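PDB 5COZ: uncharacterized protein from Eubacterium rectale, which is of unknown function but probably resembles YycH-type regulatory proteins, and its precursor has a predicted lipoprotein signal, consistent with a place at the cell membrane. Local coordinates for residues F141-S146 with E241-I246; L179-C184 with L256-L261; E188-D193 with V213-P218. One frame throughout, in Å; residues are numbered along the deposited sequence. Where two conformers were deposited one is given.

Interaction 1: residues F141-S146 with E241-I246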
# COMPACT_ATOMS: atom_id res chain seq x y z
N PHE A 141 2.96 12.15 -9.46
CA PHE A 141 2.55 11.17 -8.47
C PHE A 141 3.12 9.80 -8.82
O PHE A 141 3.12 9.39 -9.98
CB PHE A 141 1.01 11.10 -8.39
CG PHE A 141 0.46 10.13 -7.38
CD1 PHE A 141 0.48 10.44 -6.03
CD2 PHE A 141 -0.02 8.89 -7.77
CE1 PHE A 141 -0.05 9.56 -5.08
CE2 PHE A 141 -0.55 8.00 -6.81
CZ PHE A 141 -0.55 8.34 -5.48
N GLY A 142 3.51 9.07 -7.78
CA GLY A 142 4.01 7.70 -7.91
C GLY A 142 3.49 6.90 -6.74
O GLY A 142 3.28 7.45 -5.65
N THR A 143 3.24 5.61 -6.95
CA THR A 143 2.63 4.79 -5.93
C THR A 143 3.64 4.05 -5.04
O THR A 143 3.17 3.40 -4.11
CB THR A 143 1.71 3.73 -6.58
OG1 THR A 143 2.51 2.88 -7.41
CG2 THR A 143 0.58 4.37 -7.42
N TYR A 144 4.95 4.05 -5.36
CA TYR A 144 5.91 3.25 -4.61
C TYR A 144 6.46 3.97 -3.41
O TYR A 144 6.88 5.13 -3.49
CB TYR A 144 7.09 2.82 -5.49
CG TYR A 144 6.69 1.87 -6.60
CD1 TYR A 144 6.19 2.35 -7.81
CD2 TYR A 144 6.84 0.50 -6.45
CE1 TYR A 144 5.78 1.47 -8.81
CE2 TYR A 144 6.45 -0.39 -7.45
CZ TYR A 144 5.93 0.10 -8.63
OH TYR A 144 5.56 -0.79 -9.62
N TYR A 145 6.55 3.23 -2.29
CA TYR A 145 7.17 3.79 -1.08
C TYR A 145 8.67 4.06 -1.35
O TYR A 145 9.18 5.12 -0.97
CB TYR A 145 7.02 2.79 0.07
CG TYR A 145 7.72 3.24 1.33
CD1 TYR A 145 7.17 4.25 2.13
CD2 TYR A 145 8.92 2.67 1.73
CE1 TYR A 145 7.81 4.70 3.28
CE2 TYR A 145 9.57 3.09 2.89
CZ TYR A 145 9.01 4.11 3.65
OH TYR A 145 9.64 4.57 4.77
N SER A 146 9.36 3.10 -1.98
CA SER A 146 10.78 3.26 -2.30
C SER A 146 10.96 4.05 -3.58
O SER A 146 10.23 3.83 -4.56
CB SER A 146 11.45 1.91 -2.50
OG SER A 146 11.42 1.14 -1.31
N GLU A 241 3.84 -4.02 -2.73
CA GLU A 241 3.06 -3.30 -1.75
C GLU A 241 1.58 -3.59 -1.91
O GLU A 241 1.01 -3.50 -3.02
CB GLU A 241 3.30 -1.80 -1.88
CG GLU A 241 4.74 -1.41 -1.58
CD GLU A 241 5.10 -0.04 -2.14
OE1 GLU A 241 4.76 0.97 -1.49
OE2 GLU A 241 5.61 0.02 -3.28
N ASN A 242 0.96 -3.99 -0.81
CA ASN A 242 -0.46 -4.32 -0.82
C ASN A 242 -1.32 -3.05 -0.78
O ASN A 242 -1.67 -2.58 0.31
CB ASN A 242 -0.80 -5.19 0.38
CG ASN A 242 -2.25 -5.48 0.49
OD1 ASN A 242 -2.89 -5.90 -0.48
ND2 ASN A 242 -2.81 -5.28 1.68
N HIS A 243 -1.66 -2.53 -1.95
CA HIS A 243 -2.62 -1.43 -2.01
C HIS A 243 -3.50 -1.62 -3.21
O HIS A 243 -3.03 -1.90 -4.32
CB HIS A 243 -1.99 0.01 -1.98
CG HIS A 243 -0.77 0.20 -2.84
ND1 HIS A 243 0.41 0.70 -2.32
CD2 HIS A 243 -0.59 0.01 -4.17
CE1 HIS A 243 1.26 0.79 -3.32
NE2 HIS A 243 0.70 0.40 -4.46
N LEU A 244 -4.80 -1.50 -2.95
CA LEU A 244 -5.84 -1.46 -3.98
C LEU A 244 -5.98 0.04 -4.31
O LEU A 244 -6.32 0.85 -3.41
CB LEU A 244 -7.14 -2.06 -3.41
CG LEU A 244 -8.43 -1.84 -4.24
CD1 LEU A 244 -8.36 -2.52 -5.60
CD2 LEU A 244 -9.70 -2.33 -3.45
N VAL A 245 -5.61 0.43 -5.56
CA VAL A 245 -5.59 1.84 -5.95
C VAL A 245 -6.87 2.17 -6.70
O VAL A 245 -7.17 1.52 -7.69
CB VAL A 245 -4.34 2.17 -6.78
CG1 VAL A 245 -4.29 3.68 -7.07
CG2 VAL A 245 -3.06 1.74 -6.05
N ILE A 246 -7.66 3.13 -6.19
CA ILE A 246 -8.89 3.55 -6.85
C ILE A 246 -8.83 5.04 -7.02
O ILE A 246 -8.79 5.78 -6.03
CB ILE A 246 -10.14 3.14 -6.03
CG1 ILE A 246 -10.06 1.63 -5.58
CG2 ILE A 246 -11.42 3.44 -6.86
CD1 ILE A 246 -11.39 1.07 -4.88
O HOH W 1 3.36 3.28 -1.48
O HOH W 2 3.15 0.64 -5.97
O HOH W 3 8.38 0.53 -2.87
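Glu241 reaches across to the backbone of Tyr145 and so ties the loop after helix 130-137 to the turn that leads into strand 244-249 of the antiparallel sheet. That turn is an inverse gamma turn centred on Asn242. The firm part of the contact is the carboxylate of Glu241. Its CG lies anti to the carbonyl carbon and the chain runs on extended from there, which carries the acid out to the loop. Tyr145 N donates to Glu241 OE1 at 3.0 Å with an N-H...O angle of 146°, meeting the oxygen on its syn side and 28° out of the carboxylate plane. The same amide makes a weak second bond to Glu241 OE2 at 3.5 Å, so the proton is shared unevenly. Close packing surrounds the pair: Tyr145 CB lies 3.3 Å from Glu241 OE1, and Tyr144 CD2 comes to 3.4 Å from Glu241 OE2, with ring and carboxylate planes 49° apart. An alanine in place of Glu241 would probably leave the Tyr145 amide without this acceptor and the loop less firmly tied to the sheet. The Thr143-His243 part is looser and bridged by water. His243 CE1 touches Thr143 O at 3.3 Å, but the two side chains meet mainly through water 2, which lies in the imidazole plane 2.9 Å from His243 NE2 and also bonds Thr143 OG1. The carboxylate is hydrated too: water 1 bonds Glu241 OE1 and Thr143 O, and water 3 accepts from Ser146 N at 2.9 Å and donates to Glu241 OE2 at 2.8 Å.

Interaction 2: residues L179-C184 with L256-L261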
# COMPACT_ATOMS: atom_id res chain seq x y z
N LEU A 179 -16.28 -5.35 -5.74
CA LEU A 179 -15.21 -6.22 -6.21
C LEU A 179 -15.00 -7.43 -5.30
O LEU A 179 -14.19 -8.31 -5.60
CB LEU A 179 -13.89 -5.41 -6.29
CG LEU A 179 -13.77 -4.41 -7.44
CD1 LEU A 179 -12.55 -3.52 -7.23
CD2 LEU A 179 -13.71 -5.13 -8.81
N GLU A 180 -15.69 -7.44 -4.13
CA GLU A 180 -15.62 -8.50 -3.14
C GLU A 180 -14.22 -8.59 -2.57
O GLU A 180 -13.71 -9.68 -2.28
CB GLU A 180 -16.11 -9.87 -3.70
CG GLU A 180 -17.50 -9.78 -4.31
CD GLU A 180 -17.96 -11.05 -5.01
OE1 GLU A 180 -17.20 -11.60 -5.84
OE2 GLU A 180 -19.12 -11.46 -4.76
N ILE A 181 -13.60 -7.41 -2.34
CA ILE A 181 -12.29 -7.35 -1.73
C ILE A 181 -12.44 -6.74 -0.35
O ILE A 181 -12.76 -5.54 -0.24
CB ILE A 181 -11.27 -6.53 -2.60
CG1 ILE A 181 -11.18 -7.08 -4.05
CG2 ILE A 181 -9.87 -6.51 -1.91
CD1 ILE A 181 -10.36 -6.17 -4.99
N ASN A 182 -12.22 -7.54 0.69
CA ASN A 182 -12.26 -7.03 2.06
C ASN A 182 -11.05 -6.14 2.27
O ASN A 182 -9.92 -6.55 1.93
CB ASN A 182 -12.24 -8.17 3.08
CG ASN A 182 -13.60 -8.79 3.33
OD1 ASN A 182 -14.63 -8.39 2.76
ND2 ASN A 182 -13.63 -9.78 4.21
N VAL A 183 -11.27 -4.94 2.79
CA VAL A 183 -10.19 -3.99 3.02
C VAL A 183 -10.31 -3.41 4.43
O VAL A 183 -11.41 -3.41 5.00
CB VAL A 183 -10.17 -2.85 1.95
CG1 VAL A 183 -9.89 -3.39 0.54
CG2 VAL A 183 -11.46 -2.01 1.98
N CYS A 184 -9.21 -2.87 4.94
CA CYS A 184 -9.29 -2.16 6.23
C CYS A 184 -10.23 -0.96 6.14
O CYS A 184 -10.35 -0.33 5.08
CB CYS A 184 -7.91 -1.68 6.69
SG CYS A 184 -6.72 -3.01 6.90
N LEU A 256 -8.12 1.76 -11.60
CA LEU A 256 -8.41 0.77 -10.59
C LEU A 256 -7.36 -0.30 -10.73
O LEU A 256 -7.32 -0.99 -11.76
CB LEU A 256 -9.84 0.23 -10.82
CG LEU A 256 -10.52 -0.54 -9.71
CD1 LEU A 256 -10.50 0.18 -8.46
CD2 LEU A 256 -11.99 -0.75 -10.05
N ASP A 257 -6.46 -0.39 -9.75
CA ASP A 257 -5.36 -1.35 -9.80
C ASP A 257 -5.47 -2.30 -8.62
O ASP A 257 -5.42 -1.87 -7.45
CB ASP A 257 -4.01 -0.61 -9.80
CG ASP A 257 -2.83 -1.40 -10.35
OD1 ASP A 257 -3.04 -2.51 -10.88
OD2 ASP A 257 -1.70 -0.86 -10.35
N ILE A 258 -5.66 -3.59 -8.93
CA ILE A 258 -5.83 -4.61 -7.91
C ILE A 258 -4.52 -5.34 -7.73
O ILE A 258 -3.97 -5.84 -8.70
CB ILE A 258 -6.94 -5.61 -8.31
CG1 ILE A 258 -8.28 -4.88 -8.66
CG2 ILE A 258 -7.17 -6.67 -7.19
CD1 ILE A 258 -9.39 -5.86 -9.10
N PRO A 259 -4.01 -5.35 -6.49
CA PRO A 259 -2.76 -6.06 -6.22
C PRO A 259 -2.98 -7.56 -6.07
O PRO A 259 -4.15 -8.01 -6.04
CB PRO A 259 -2.34 -5.45 -4.87
CG PRO A 259 -3.65 -5.25 -4.14
CD PRO A 259 -4.62 -4.83 -5.25
N PRO A 260 -1.93 -8.36 -5.85
CA PRO A 260 -2.15 -9.79 -5.58
C PRO A 260 -3.02 -10.01 -4.37
O PRO A 260 -2.89 -9.32 -3.34
CB PRO A 260 -0.74 -10.33 -5.32
CG PRO A 260 0.17 -9.35 -6.06
CD PRO A 260 -0.49 -8.02 -5.82
N LEU A 261 -3.96 -10.99 -4.49
CA LEU A 261 -4.89 -11.32 -3.43
C LEU A 261 -4.70 -12.75 -3.04
O LEU A 261 -4.10 -13.53 -3.79
CB LEU A 261 -6.35 -11.03 -3.78
CG LEU A 261 -6.71 -9.58 -4.12
CD1 LEU A 261 -8.19 -9.48 -4.53
CD2 LEU A 261 -6.39 -8.62 -2.94
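Ile181 packs against Ile258 and Leu261, joining the loop after helix 165-178 to the end of strand 252-258 and the residues that follow it. The helix closes in a Schellman motif, with Glu180 at a positive phi of 64°, and this turn brings the chain round so that Ile181 faces the sheet. From CB, which is directed at the other segment, the side chain divides. The CG2 branch ends 4.2 Å from Leu261 CD2. On the longer branch, CG1 is anti to the carbonyl carbon and sits 3.9 Å from Leu261 CD1. The chain then continues extended (chi2 171°), and CD1 at the tip meets two methyls lying to the same side of it, Ile258 CG2 at 3.9 Å and Leu261 CD1 at 4.0 Å. Ile181 thus lies at about a right angle to Leu261, touching it with both branches, while it meets Ile258 with its terminal methyl. Two residues back, Leu179 works differently. It reaches tip to tip with Leu256, the methyls Leu179 CD1 and Leu256 CD2 standing 4.0 Å apart, and the same Leu179 CD1 approaches Ile258 CD1 more loosely at 4.4 Å. Around this patch, Leu83 of helix 73-87 packs on Leu256, Leu79 of the same helix packs on Ile258, and Pro218 borders both Ile181 and Leu261. Every atom that meets across the two segments is an aliphatic carbon, so the pairing rests on fit and on exclusion of water from a largely buried patch, and its geometry is set by side-chain shape instead of directed polar bonds.

Interaction 3: residues E188-D193 with V213-P218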
# COMPACT_ATOMS: atom_id res chain seq x y z
N GLU A 188 -6.03 5.62 2.66
CA GLU A 188 -5.22 6.82 2.49
C GLU A 188 -5.71 7.54 1.25
O GLU A 188 -6.00 6.91 0.24
CB GLU A 188 -3.73 6.47 2.34
CG GLU A 188 -3.15 5.87 3.61
CD GLU A 188 -1.75 5.32 3.45
OE1 GLU A 188 -1.25 5.22 2.30
OE2 GLU A 188 -1.16 4.94 4.49
N LEU A 189 -5.80 8.86 1.34
CA LEU A 189 -6.27 9.66 0.23
C LEU A 189 -5.17 10.61 -0.26
O LEU A 189 -4.65 11.42 0.52
CB LEU A 189 -7.53 10.43 0.66
CG LEU A 189 -8.08 11.42 -0.39
CD1 LEU A 189 -8.40 10.73 -1.72
CD2 LEU A 189 -9.34 12.10 0.12
N TYR A 190 -4.94 10.59 -1.58
CA TYR A 190 -3.98 11.46 -2.25
C TYR A 190 -4.73 12.37 -3.19
O TYR A 190 -5.64 11.93 -3.90
CB TYR A 190 -2.93 10.59 -2.98
CG TYR A 190 -2.21 9.67 -2.00
CD1 TYR A 190 -1.16 10.15 -1.24
CD2 TYR A 190 -2.69 8.39 -1.74
CE1 TYR A 190 -0.58 9.37 -0.24
CE2 TYR A 190 -2.09 7.58 -0.77
CZ TYR A 190 -1.06 8.09 -0.00
OH TYR A 190 -0.45 7.35 0.97
N VAL A 191 -4.41 13.67 -3.15
CA VAL A 191 -5.08 14.68 -3.96
C VAL A 191 -4.18 15.07 -5.13
O VAL A 191 -3.14 15.73 -4.95
CB VAL A 191 -5.48 15.90 -3.11
CG1 VAL A 191 -6.20 16.94 -3.99
CG2 VAL A 191 -6.37 15.49 -1.92
N LEU A 192 -4.58 14.65 -6.34
CA LEU A 192 -3.76 14.90 -7.52
C LEU A 192 -4.36 16.10 -8.27
O LEU A 192 -5.13 15.95 -9.23
CB LEU A 192 -3.70 13.64 -8.39
CG LEU A 192 -2.70 12.54 -7.99
CD1 LEU A 192 -2.89 12.04 -6.55
CD2 LEU A 192 -2.81 11.38 -8.95
N ASP A 193 -4.03 17.29 -7.77
CA ASP A 193 -4.49 18.54 -8.38
C ASP A 193 -3.34 19.09 -9.28
O ASP A 193 -2.51 18.30 -9.75
CB ASP A 193 -4.88 19.54 -7.28
CG ASP A 193 -3.74 19.95 -6.34
OD1 ASP A 193 -2.65 19.35 -6.43
OD2 ASP A 193 -3.93 20.89 -5.55
N VAL A 213 -7.00 9.93 -5.43
CA VAL A 213 -6.48 8.56 -5.47
C VAL A 213 -6.59 7.98 -4.08
O VAL A 213 -5.96 8.48 -3.14
CB VAL A 213 -5.02 8.48 -5.97
CG1 VAL A 213 -4.47 7.05 -5.85
CG2 VAL A 213 -4.91 8.96 -7.42
N PHE A 214 -7.37 6.90 -3.94
CA PHE A 214 -7.41 6.19 -2.68
C PHE A 214 -6.53 4.99 -2.72
O PHE A 214 -6.50 4.27 -3.72
CB PHE A 214 -8.83 5.68 -2.37
CG PHE A 214 -9.73 6.82 -1.99
CD1 PHE A 214 -10.45 7.52 -2.96
CD2 PHE A 214 -9.94 7.13 -0.65
CE1 PHE A 214 -11.30 8.58 -2.59
CE2 PHE A 214 -10.77 8.20 -0.28
CZ PHE A 214 -11.45 8.91 -1.26
N PHE A 215 -5.85 4.73 -1.60
CA PHE A 215 -5.19 3.47 -1.34
C PHE A 215 -6.01 2.77 -0.31
O PHE A 215 -6.17 3.27 0.79
CB PHE A 215 -3.74 3.59 -0.82
CG PHE A 215 -2.64 3.92 -1.78
CD1 PHE A 215 -2.92 4.40 -3.07
CD2 PHE A 215 -1.31 3.75 -1.42
CE1 PHE A 215 -1.88 4.76 -3.94
CE2 PHE A 215 -0.27 4.07 -2.31
CZ PHE A 215 -0.56 4.57 -3.56
N MSE A 216 -6.53 1.60 -0.68
CA MSE A 216 -7.23 0.73 0.26
C MSE A 216 -6.38 -0.49 0.47
O MSE A 216 -5.53 -0.81 -0.36
CB MSE A 216 -8.62 0.37 -0.22
CG MSE A 216 -9.32 1.60 -0.72
SE MSE A 216 -11.03 1.21 -1.42
CE MSE A 216 -11.85 1.44 0.01
N PHE A 217 -6.53 -1.14 1.63
CA PHE A 217 -5.63 -2.21 1.98
C PHE A 217 -6.33 -3.54 2.21
O PHE A 217 -6.91 -3.77 3.25
CB PHE A 217 -4.84 -1.78 3.24
CG PHE A 217 -4.17 -0.43 3.05
CD1 PHE A 217 -3.09 -0.29 2.18
CD2 PHE A 217 -4.70 0.72 3.64
CE1 PHE A 217 -2.52 0.96 1.95
CE2 PHE A 217 -4.13 1.97 3.41
CZ PHE A 217 -3.03 2.09 2.58
N PRO A 218 -6.25 -4.44 1.20
CA PRO A 218 -6.84 -5.79 1.35
C PRO A 218 -6.34 -6.44 2.64
O PRO A 218 -5.15 -6.37 2.96
CB PRO A 218 -6.32 -6.53 0.12
CG PRO A 218 -6.25 -5.41 -0.92
CD PRO A 218 -5.67 -4.25 -0.14
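Val213 O is gripped by the N-H of Tyr190 at 2.8 Å, and the CA-H of Leu189 adds a longer contact, with Leu189 CA 3.6 Å from Val213 O. Strands 188-192 and 213-216 run antiparallel, at 161°, with Glu188-Phe215 and Tyr190-Val213 as hydrogen-bonded pairs and Leu189-Phe214 as the non-hydrogen-bonded pair between them. On the face bearing Leu189 and Phe214, Leu189 CD1 makes a CH-pi contact, 3.6 Å from the Phe214 ring centroid and 13° off its normal. On the other face, Tyr190 turns its edge to the face of Phe215, the ring centroids 4.9 Å apart and the planes at 55°. The phenol is held by its own strand, Tyr190 OH donating to Glu188 OE1 at 2.6 Å from above the carboxylate plane. That acid stands at the edge of the Phe217 ring, Glu188 CD being 3.6 Å from Phe217 CZ, and its OE2 forms a salt bridge with Arg227. Further along, Leu192 CD2 meets Val213 CG2 at 3.6 Å. Helix 165-178 covers the Leu189-Phe214 face through Ala165, Ala168 and Ala172, while strand 244-249 flanks strand 211-220, its Val245 touching Val213 and Phe215.

All three interactions reach one antiparallel sheet, in which strands 188-192, 211-220, 244-249 and 252-258 lie side by side in that order. Interactions 1 and 3 have centres 9 Å apart and are joined by probable hydrogen bonds from Phe214 N to Ile246 O and from Leu244 N to Met216 O, both 2.8 Å; His243 of interaction 1 also meets the Phe215 ring. Interaction 2, centred 13 Å from each of the others, connects to interaction 1 between Asp257 N and Val245 O (2.9 Å) and to interaction 3 between Cys184 N and Phe217 O (3.0 Å). The sodium ion, bound by Gln208 and Asp210, lies about 9 Å from the Leu192 side chain of interaction 3.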